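Local coordinates for protein hydrolase, putative (Plasmodium vivax, PDB 2B30) that is a putative HAD-superfamily hydrolase of the Cof-like type, probably a magnesium-dependent phosphatase, seen here with calcium bound, at residues Asn98-Leu111 with His223-Tyr236. Numbering follows the deposited sequence.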
ATOM      1  N   ASN A  98      12.946   3.212  -3.509  1.00 32.24           N
ATOM      2  CA  ASN A  98      11.639   2.590  -3.398  1.00 32.99           C
ATOM      3  C   ASN A  98      10.872   2.980  -2.145  1.00 32.52           C
ATOM      4  O   ASN A  98      10.131   2.173  -1.572  1.00 32.23           O
ATOM      5  CB  ASN A  98      11.760   1.066  -3.566  1.00 33.24           C
ATOM      6  CG  ASN A  98      12.038   0.679  -5.005  1.00 32.19           C
ATOM      7  OD1 ASN A  98      11.827   1.493  -5.913  1.00 28.05           O
ATOM      8  ND2 ASN A  98      12.498  -0.556  -5.228  1.00 27.66           N
ATOM      9  N   GLY A  99      11.038   4.235  -1.738  1.00 30.33           N
ATOM     10  CA  GLY A  99      10.241   4.787  -0.656  1.00 30.23           C
ATOM     11  C   GLY A  99      10.851   4.707   0.721  1.00 29.83           C
ATOM     12  O   GLY A  99      10.222   5.146   1.688  1.00 27.09           O
ATOM     13  N   THR A 100      12.073   4.180   0.806  1.00 29.82           N
ATOM     14  CA  THR A 100      12.776   4.055   2.079  1.00 31.43           C
ATOM     15  C   THR A 100      13.615   5.307   2.406  1.00 32.45           C
ATOM     16  O   THR A 100      14.038   5.496   3.554  1.00 33.89           O
ATOM     17  CB  THR A 100      13.651   2.783   2.109  1.00 30.90           C
ATOM     18  OG1 THR A 100      14.552   2.789   1.000  1.00 34.29           O
ATOM     19  CG2 THR A 100      12.787   1.548   2.013  1.00 30.48           C
ATOM     20  N   ILE A 101      13.842   6.166   1.415  1.00 31.49           N
ATOM     21  CA  ILE A 101      14.460   7.469   1.671  1.00 33.98           C
ATOM     22  C   ILE A 101      13.624   8.577   1.038  1.00 34.30           C
ATOM     23  O   ILE A 101      13.331   8.527  -0.152  1.00 35.65           O
ATOM     24  CB  ILE A 101      15.927   7.556   1.162  1.00 32.25           C
ATOM     25  CG1 ILE A 101      16.798   6.562   1.911  1.00 34.46           C
ATOM     26  CG2 ILE A 101      16.503   8.971   1.375  1.00 30.70           C
ATOM     27  CD1 ILE A 101      18.204   6.437   1.351  1.00 36.65           C
ATOM     28  N   VAL A 102      13.269   9.583   1.836  1.00 35.45           N
ATOM     29  CA  VAL A 102      12.411  10.678   1.374  1.00 35.53           C
ATOM     30  C   VAL A 102      12.946  12.033   1.835  1.00 34.48           C
ATOM     31  O   VAL A 102      13.233  12.211   3.019  1.00 36.19           O
ATOM     32  CB  VAL A 102      10.971  10.516   1.904  1.00 35.24           C
ATOM     33  CG1 VAL A 102      10.079  11.625   1.369  1.00 37.20           C
ATOM     34  CG2 VAL A 102      10.415   9.157   1.533  1.00 34.34           C
ATOM     35  N   TYR A 103      13.073  12.973   0.900  1.00 32.40           N
ATOM     36  CA  TYR A 103      13.519  14.331   1.208  1.00 32.98           C
ATOM     37  C   TYR A 103      12.418  15.336   0.923  1.00 32.56           C
ATOM     38  O   TYR A 103      11.721  15.229  -0.096  1.00 32.26           O
ATOM     39  CB  TYR A 103      14.737  14.701   0.376  1.00 33.28           C
ATOM     40  CG  TYR A 103      15.942  13.848   0.661  1.00 35.03           C
ATOM     41  CD1 TYR A 103      16.593  13.911   1.883  1.00 37.29           C
ATOM     42  CD2 TYR A 103      16.442  12.982  -0.298  1.00 39.10           C
ATOM     43  CE1 TYR A 103      17.704  13.119   2.142  1.00 37.64           C
ATOM     44  CE2 TYR A 103      17.554  12.190  -0.047  1.00 38.82           C
ATOM     45  CZ  TYR A 103      18.174  12.268   1.165  1.00 35.72           C
ATOM     46  OH  TYR A 103      19.258  11.482   1.400  1.00 37.73           O
ATOM     47  N   ASP A 104      12.250  16.313   1.813  1.00 31.40           N
ATOM     48  CA  ASP A 104      11.318  17.409   1.526  1.00 32.74           C
ATOM     49  C   ASP A 104      12.013  18.420   0.615  1.00 33.91           C
ATOM     50  O   ASP A 104      13.195  18.256   0.288  1.00 32.91           O
ATOM     51  CB  ASP A 104      10.706  18.043   2.802  1.00 31.64           C
ATOM     52  CG  ASP A 104      11.693  18.887   3.625  1.00 30.66           C
ATOM     53  OD1 ASP A 104      12.900  19.007   3.324  1.00 30.78           O
ATOM     54  OD2 ASP A 104      11.224  19.440   4.628  1.00 28.03           O
ATOM     55  N   GLN A 105      11.276  19.443   0.196  1.00 34.97           N
ATOM     56  CA  GLN A 105      11.790  20.428  -0.760  1.00 37.45           C
ATOM     57  C   GLN A 105      13.100  21.097  -0.293  1.00 38.91           C
ATOM     58  O   GLN A 105      13.953  21.452  -1.108  1.00 39.91           O
ATOM     59  CB  GLN A 105      10.713  21.481  -0.999  1.00 37.83           C
ATOM     60  CG  GLN A 105      11.014  22.491  -2.067  1.00 36.16           C
ATOM     61  CD  GLN A 105       9.750  23.136  -2.544  1.00 35.95           C
ATOM     62  OE1 GLN A 105       8.926  23.575  -1.739  1.00 37.89           O
ATOM     63  NE2 GLN A 105       9.564  23.178  -3.856  1.00 35.63           N
ATOM     64  N   ILE A 106      13.248  21.246   1.019  1.00 38.28           N
ATOM     65  CA  ILE A 106      14.407  21.903   1.621  1.00 39.32           C
ATOM     66  C   ILE A 106      15.582  20.933   1.873  1.00 39.33           C
ATOM     67  O   ILE A 106      16.704  21.373   2.144  1.00 40.74           O
ATOM     68  CB  ILE A 106      13.979  22.581   2.956  1.00 39.92           C
ATOM     69  CG1 ILE A 106      12.851  23.589   2.702  1.00 42.03           C
ATOM     70  CG2 ILE A 106      15.121  23.277   3.602  1.00 42.21           C
ATOM     71  CD1 ILE A 106      13.138  24.600   1.597  1.00 42.67           C
ATOM     72  N   GLY A 107      15.333  19.625   1.783  1.00 36.70           N
ATOM     73  CA  GLY A 107      16.370  18.624   2.030  1.00 34.79           C
ATOM     74  C   GLY A 107      16.341  17.970   3.405  1.00 34.35           C
ATOM     75  O   GLY A 107      17.324  17.365   3.806  1.00 32.65           O
ATOM     76  N   TYR A 108      15.228  18.073   4.133  1.00 32.54           N
ATOM     77  CA  TYR A 108      15.093  17.343   5.396  1.00 32.38           C
ATOM     78  C   TYR A 108      14.764  15.868   5.145  1.00 32.06           C
ATOM     79  O   TYR A 108      13.961  15.533   4.276  1.00 30.08           O
ATOM     80  CB  TYR A 108      14.029  17.965   6.295  1.00 31.32           C
ATOM     81  CG  TYR A 108      13.867  17.297   7.654  1.00 29.92           C
ATOM     82  CD1 TYR A 108      14.648  17.684   8.747  1.00 27.16           C
ATOM     83  CD2 TYR A 108      12.897  16.311   7.856  1.00 28.77           C
ATOM     84  CE1 TYR A 108      14.482  17.087  10.014  1.00 28.07           C
ATOM     85  CE2 TYR A 108      12.718  15.708   9.106  1.00 28.63           C
ATOM     86  CZ  TYR A 108      13.516  16.096  10.187  1.00 31.45           C
ATOM     87  OH  TYR A 108      13.340  15.491  11.428  1.00 28.30           O
ATOM     88  N   THR A 109      15.409  15.002   5.923  1.00 32.39           N
ATOM     89  CA  THR A 109      15.218  13.567   5.836  1.00 31.25           C
ATOM     90  C   THR A 109      13.916  13.205   6.535  1.00 32.11           C
ATOM     91  O   THR A 109      13.842  13.145   7.775  1.00 34.17           O
ATOM     92  CB  THR A 109      16.381  12.800   6.489  1.00 29.14           C
ATOM     93  OG1 THR A 109      17.593  13.087   5.795  1.00 29.46           O
ATOM     94  CG2 THR A 109      16.138  11.311   6.425  1.00 31.72           C
ATOM     95  N   LEU A 110      12.885  12.990   5.731  1.00 31.94           N
ATOM     96  CA  LEU A 110      11.591  12.581   6.249  1.00 33.07           C
ATOM     97  C   LEU A 110      11.613  11.099   6.594  1.00 32.30           C
ATOM     98  O   LEU A 110      10.879  10.649   7.455  1.00 33.63           O
ATOM     99  CB  LEU A 110      10.477  12.894   5.236  1.00 32.77           C
ATOM    100  CG  LEU A 110      10.133  14.375   5.015  1.00 32.00           C
ATOM    101  CD1 LEU A 110       9.099  14.575   3.891  1.00 31.23           C
ATOM    102  CD2 LEU A 110       9.612  14.956   6.290  1.00 32.56           C
ATOM    103  N   LEU A 111      12.477  10.344   5.940  1.00 33.98           N
ATOM    104  CA  LEU A 111      12.488   8.904   6.110  1.00 33.05           C
ATOM    105  C   LEU A 111      13.774   8.329   5.567  1.00 32.88           C
ATOM    106  O   LEU A 111      14.162   8.618   4.429  1.00 30.03           O
ATOM    107  CB  LEU A 111      11.311   8.285   5.353  1.00 32.70           C
ATOM    108  CG  LEU A 111      10.990   6.836   5.720  1.00 32.92           C
ATOM    109  CD1 LEU A 111      10.410   6.712   7.138  1.00 28.04           C
ATOM    110  CD2 LEU A 111      10.020   6.264   4.688  1.00 34.31           C
ATOM    111  N   HIS A 223       7.413  -1.219   2.592  1.00 34.16           N
ATOM    112  CA  HIS A 223       7.709   0.058   1.932  1.00 34.82           C
ATOM    113  C   HIS A 223       7.684  -0.059   0.417  1.00 34.67           C
ATOM    114  O   HIS A 223       8.154  -1.037  -0.157  1.00 34.10           O
ATOM    115  CB  HIS A 223       9.083   0.596   2.366  1.00 36.18           C
ATOM    116  CG  HIS A 223       9.150   0.959   3.814  1.00 34.10           C
ATOM    117  ND1 HIS A 223       8.623   2.129   4.309  1.00 34.07           N
ATOM    118  CD2 HIS A 223       9.647   0.287   4.878  1.00 32.46           C
ATOM    119  CE1 HIS A 223       8.797   2.167   5.618  1.00 34.28           C
ATOM    120  NE2 HIS A 223       9.418   1.063   5.988  1.00 33.82           N
ATOM    121  N   ASP A 224       7.121   0.953  -0.225  1.00 35.57           N
ATOM    122  CA  ASP A 224       7.271   1.126  -1.662  1.00 37.44           C
ATOM    123  C   ASP A 224       7.208   2.629  -1.986  1.00 35.84           C
ATOM    124  O   ASP A 224       7.214   3.462  -1.072  1.00 34.23           O
ATOM    125  CB  ASP A 224       6.211   0.332  -2.416  1.00 37.82           C
ATOM    126  CG  ASP A 224       4.847   0.926  -2.265  1.00 43.81           C
ATOM    127  OD1 ASP A 224       4.339   0.929  -1.121  1.00 48.51           O
ATOM    128  OD2 ASP A 224       4.293   1.406  -3.282  1.00 46.05           O
ATOM    129  N   LYS A 225       7.181   2.973  -3.271  1.00 34.48           N
ATOM    130  CA  LYS A 225       7.092   4.372  -3.681  1.00 33.82           C
ATOM    131  C   LYS A 225       5.855   5.040  -3.086  1.00 32.61           C
ATOM    132  O   LYS A 225       5.942   6.160  -2.586  1.00 34.55           O
ATOM    133  CB  LYS A 225       7.093   4.506  -5.210  1.00 34.17           C
ATOM    134  CG  LYS A 225       8.448   4.218  -5.865  1.00 35.13           C
ATOM    135  CD  LYS A 225       8.419   4.512  -7.368  1.00 35.43           C
ATOM    136  CE  LYS A 225       9.543   3.798  -8.113  1.00 33.92           C
ATOM    137  NZ  LYS A 225       9.729   4.321  -9.497  1.00 29.81           N
ATOM    138  N   TYR A 226       4.721   4.342  -3.103  1.00 31.31           N
ATOM    139  CA  TYR A 226       3.460   4.895  -2.581  1.00 31.87           C
ATOM    140  C   TYR A 226       3.517   5.304  -1.090  1.00 30.28           C
ATOM    141  O   TYR A 226       3.063   6.394  -0.732  1.00 28.63           O
ATOM    142  CB  TYR A 226       2.292   3.922  -2.824  1.00 33.00           C
ATOM    143  CG  TYR A 226       0.935   4.458  -2.376  1.00 34.12           C
ATOM    144  CD1 TYR A 226       0.409   5.613  -2.939  1.00 34.13           C
ATOM    145  CD2 TYR A 226       0.171   3.792  -1.397  1.00 36.11           C
ATOM    146  CE1 TYR A 226      -0.834   6.111  -2.536  1.00 37.07           C
ATOM    147  CE2 TYR A 226      -1.083   4.282  -0.988  1.00 32.68           C
ATOM    148  CZ  TYR A 226      -1.569   5.442  -1.559  1.00 33.54           C
ATOM    149  OH  TYR A 226      -2.784   5.947  -1.179  1.00 31.00           O
ATOM    150  N   THR A 227       4.064   4.442  -0.233  1.00 28.11           N
ATOM    151  CA  THR A 227       4.113   4.731   1.207  1.00 25.96           C
ATOM    152  C   THR A 227       5.076   5.852   1.501  1.00 26.43           C
ATOM    153  O   THR A 227       4.849   6.625   2.432  1.00 27.70           O
ATOM    154  CB  THR A 227       4.568   3.544   2.043  1.00 24.01           C
ATOM    155  OG1 THR A 227       5.901   3.157   1.664  1.00 26.49           O
ATOM    156  CG2 THR A 227       3.617   2.400   1.893  1.00 21.94           C
ATOM    157  N   GLY A 228       6.158   5.915   0.723  1.00 26.16           N
ATOM    158  CA  GLY A 228       7.118   7.023   0.802  1.00 26.30           C
ATOM    159  C   GLY A 228       6.494   8.328   0.344  1.00 27.40           C
ATOM    160  O   GLY A 228       6.607   9.343   1.031  1.00 25.65           O
ATOM    161  N   ILE A 229       5.826   8.294  -0.812  1.00 27.39           N
ATOM    162  CA  ILE A 229       5.083   9.448  -1.335  1.00 29.64           C
ATOM    163  C   ILE A 229       4.120  10.052  -0.315  1.00 30.27           C
ATOM    164  O   ILE A 229       3.914  11.263  -0.313  1.00 27.98           O
ATOM    165  CB  ILE A 229       4.259   9.063  -2.606  1.00 32.50           C
ATOM    166  CG1 ILE A 229       5.145   9.073  -3.858  1.00 31.52           C
ATOM    167  CG2 ILE A 229       3.056  10.006  -2.819  1.00 32.74           C
ATOM    168  CD1 ILE A 229       4.583   8.251  -5.010  1.00 30.08           C
ATOM    169  N   ASN A 230       3.517   9.210   0.529  1.00 32.73           N
ATOM    170  CA  ASN A 230       2.536   9.677   1.511  1.00 34.62           C
ATOM    171  C   ASN A 230       3.139  10.626   2.545  1.00 35.18           C
ATOM    172  O   ASN A 230       2.439  11.495   3.068  1.00 33.89           O
ATOM    173  CB  ASN A 230       1.819   8.503   2.191  1.00 35.97           C
ATOM    174  CG  ASN A 230       0.704   7.880   1.305  1.00 45.21           C
ATOM    175  OD1 ASN A 230       0.374   8.404   0.226  1.00 48.10           O
ATOM    176  ND2 ASN A 230       0.123   6.753   1.771  1.00 44.60           N
ATOM    177  N   TYR A 231       4.433  10.479   2.824  1.00 35.92           N
ATOM    178  CA  TYR A 231       5.131  11.448   3.676  1.00 36.80           C
ATOM    179  C   TYR A 231       5.070  12.846   3.086  1.00 36.47           C
ATOM    180  O   TYR A 231       4.871  13.817   3.826  1.00 37.36           O
ATOM    181  CB  TYR A 231       6.593  11.047   3.940  1.00 37.49           C
ATOM    182  CG  TYR A 231       6.699  10.001   5.018  1.00 37.85           C
ATOM    183  CD1 TYR A 231       7.057  10.341   6.318  1.00 33.79           C
ATOM    184  CD2 TYR A 231       6.396   8.674   4.743  1.00 37.41           C
ATOM    185  CE1 TYR A 231       7.119   9.388   7.302  1.00 35.15           C
ATOM    186  CE2 TYR A 231       6.462   7.719   5.716  1.00 39.07           C
ATOM    187  CZ  TYR A 231       6.820   8.074   6.996  1.00 38.47           C
ATOM    188  OH  TYR A 231       6.882   7.086   7.951  1.00 41.00           O
ATOM    189  N   LEU A 232       5.235  12.944   1.761  1.00 35.81           N
ATOM    190  CA  LEU A 232       5.175  14.234   1.056  1.00 33.99           C
ATOM    191  C   LEU A 232       3.759  14.795   1.021  1.00 33.84           C
ATOM    192  O   LEU A 232       3.553  16.000   1.158  1.00 35.09           O
ATOM    193  CB  LEU A 232       5.707  14.104  -0.368  1.00 33.20           C
ATOM    194  CG  LEU A 232       7.213  13.882  -0.514  1.00 33.48           C
ATOM    195  CD1 LEU A 232       7.586  13.823  -1.997  1.00 32.79           C
ATOM    196  CD2 LEU A 232       7.999  14.975   0.201  1.00 33.42           C
ATOM    197  N   LEU A 233       2.780  13.915   0.858  1.00 33.70           N
ATOM    198  CA  LEU A 233       1.379  14.337   0.886  1.00 34.44           C
ATOM    199  C   LEU A 233       1.014  14.919   2.252  1.00 33.86           C
ATOM    200  O   LEU A 233       0.360  15.957   2.331  1.00 30.66           O
ATOM    201  CB  LEU A 233       0.453  13.165   0.547  1.00 33.91           C
ATOM    202  CG  LEU A 233       0.745  12.410  -0.752  1.00 34.37           C
ATOM    203  CD1 LEU A 233      -0.367  11.426  -1.031  1.00 34.87           C
ATOM    204  CD2 LEU A 233       0.948  13.346  -1.932  1.00 33.94           C
ATOM    205  N   LYS A 234       1.444  14.239   3.313  1.00 35.03           N
ATOM    206  CA  LYS A 234       1.170  14.667   4.680  1.00 37.73           C
ATOM    207  C   LYS A 234       1.938  15.936   5.022  1.00 37.29           C
ATOM    208  O   LYS A 234       1.375  16.868   5.598  1.00 36.22           O
ATOM    209  CB  LYS A 234       1.511  13.554   5.678  1.00 38.91           C
ATOM    210  CG  LYS A 234       0.483  12.428   5.708  1.00 43.89           C
ATOM    211  CD  LYS A 234      -0.694  12.764   6.620  1.00 49.72           C
ATOM    212  CE  LYS A 234      -0.379  12.421   8.074  1.00 54.25           C
ATOM    213  NZ  LYS A 234      -1.397  12.928   9.040  1.00 54.32           N
ATOM    214  N   HIS A 235       3.218  15.971   4.651  1.00 37.07           N
ATOM    215  CA  HIS A 235       4.081  17.108   4.972  1.00 37.65           C
ATOM    216  C   HIS A 235       3.558  18.413   4.348  1.00 36.46           C
ATOM    217  O   HIS A 235       3.642  19.474   4.972  1.00 35.94           O
ATOM    218  CB  HIS A 235       5.523  16.830   4.525  1.00 38.14           C
ATOM    219  CG  HIS A 235       6.535  17.780   5.096  1.00 40.67           C
ATOM    220  ND1 HIS A 235       6.915  17.758   6.420  1.00 44.39           N
ATOM    221  CD2 HIS A 235       7.261  18.765   4.513  1.00 41.84           C
ATOM    222  CE1 HIS A 235       7.818  18.700   6.634  1.00 45.44           C
ATOM    223  NE2 HIS A 235       8.046  19.324   5.492  1.00 43.74           N
ATOM    224  N   TYR A 236       3.013  18.319   3.136  1.00 32.83           N
ATOM    225  CA  TYR A 236       2.559  19.484   2.400  1.00 32.03           C
ATOM    226  C   TYR A 236       1.047  19.513   2.246  1.00 30.73           C
ATOM    227  O   TYR A 236       0.528  20.279   1.459  1.00 27.13           O
ATOM    228  CB  TYR A 236       3.207  19.507   1.012  1.00 31.86           C
ATOM    229  CG  TYR A 236       4.682  19.754   1.049  1.00 31.64           C
ATOM    230  CD1 TYR A 236       5.182  21.014   1.372  1.00 32.24           C
ATOM    231  CD2 TYR A 236       5.589  18.742   0.759  1.00 30.37           C
ATOM    232  CE1 TYR A 236       6.547  21.256   1.407  1.00 29.05           C
ATOM    233  CE2 TYR A 236       6.964  18.980   0.790  1.00 29.58           C
ATOM    234  CZ  TYR A 236       7.426  20.235   1.112  1.00 29.00           C
ATOM    235  OH  TYR A 236       8.768  20.474   1.155  1.00 33.94           O
TER
HETATM  236  O   HOH W   1      10.569  -0.451  -1.073  1.00 39.81           O
HETATM  237  O   HOH W   2       7.757   4.470   3.173  1.00 26.80           O
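Gly99 and Gly228 bring helix 225-235 closest to the turn before strand 101-103, their CA atoms 4.1 Å apart. Neither carries a side chain, and Gly99 CA makes a CA-H...O contact with Asp224 O at 3.3 Å, 166° at the hydrogen. Asp224 also N-caps the helix, its OD2 accepting from Tyr226 N from well above the carboxylate plane. Water bridges the same end: one molecule donates to both Asn98 O and His223 O, while a second joins Gly99 O, His223 ND1 (2.7 Å, in the ring plane) and Thr227 OG1. Farther along, chi1 of Val102 (-178°) sets CG1 anti to the backbone N, 4.1 Å from Leu232 CG, and CG2 against Gly228. Val102 N donates to Leu111 O and Leu110 N to Val102 O, so two residues stand opposite one, a classic beta bulge that turns both leucines to the helix; Leu111 CD1 lies 3.8 Å from Tyr231 CZ. The helix thus packs on the antiparallel edge of the HAD core sheet, at a mere 24° to strand 101-103. At its start Lys225 NZ salt-bridges Asp252, beside the calcium site of Asp33, Asp35 and Asp248. The far end is looser and more exposed: Leu110 CD2 sits over one face of the His235 ring, 4.2 Å from its centroid, and Gln105 N donates to Tyr236 OH (2.9 Å), arriving near the ring plane. Gly107 N closes the type I turn onto Asp104 O; Asp104 OD1 accepts from Tyr108 N just beyond.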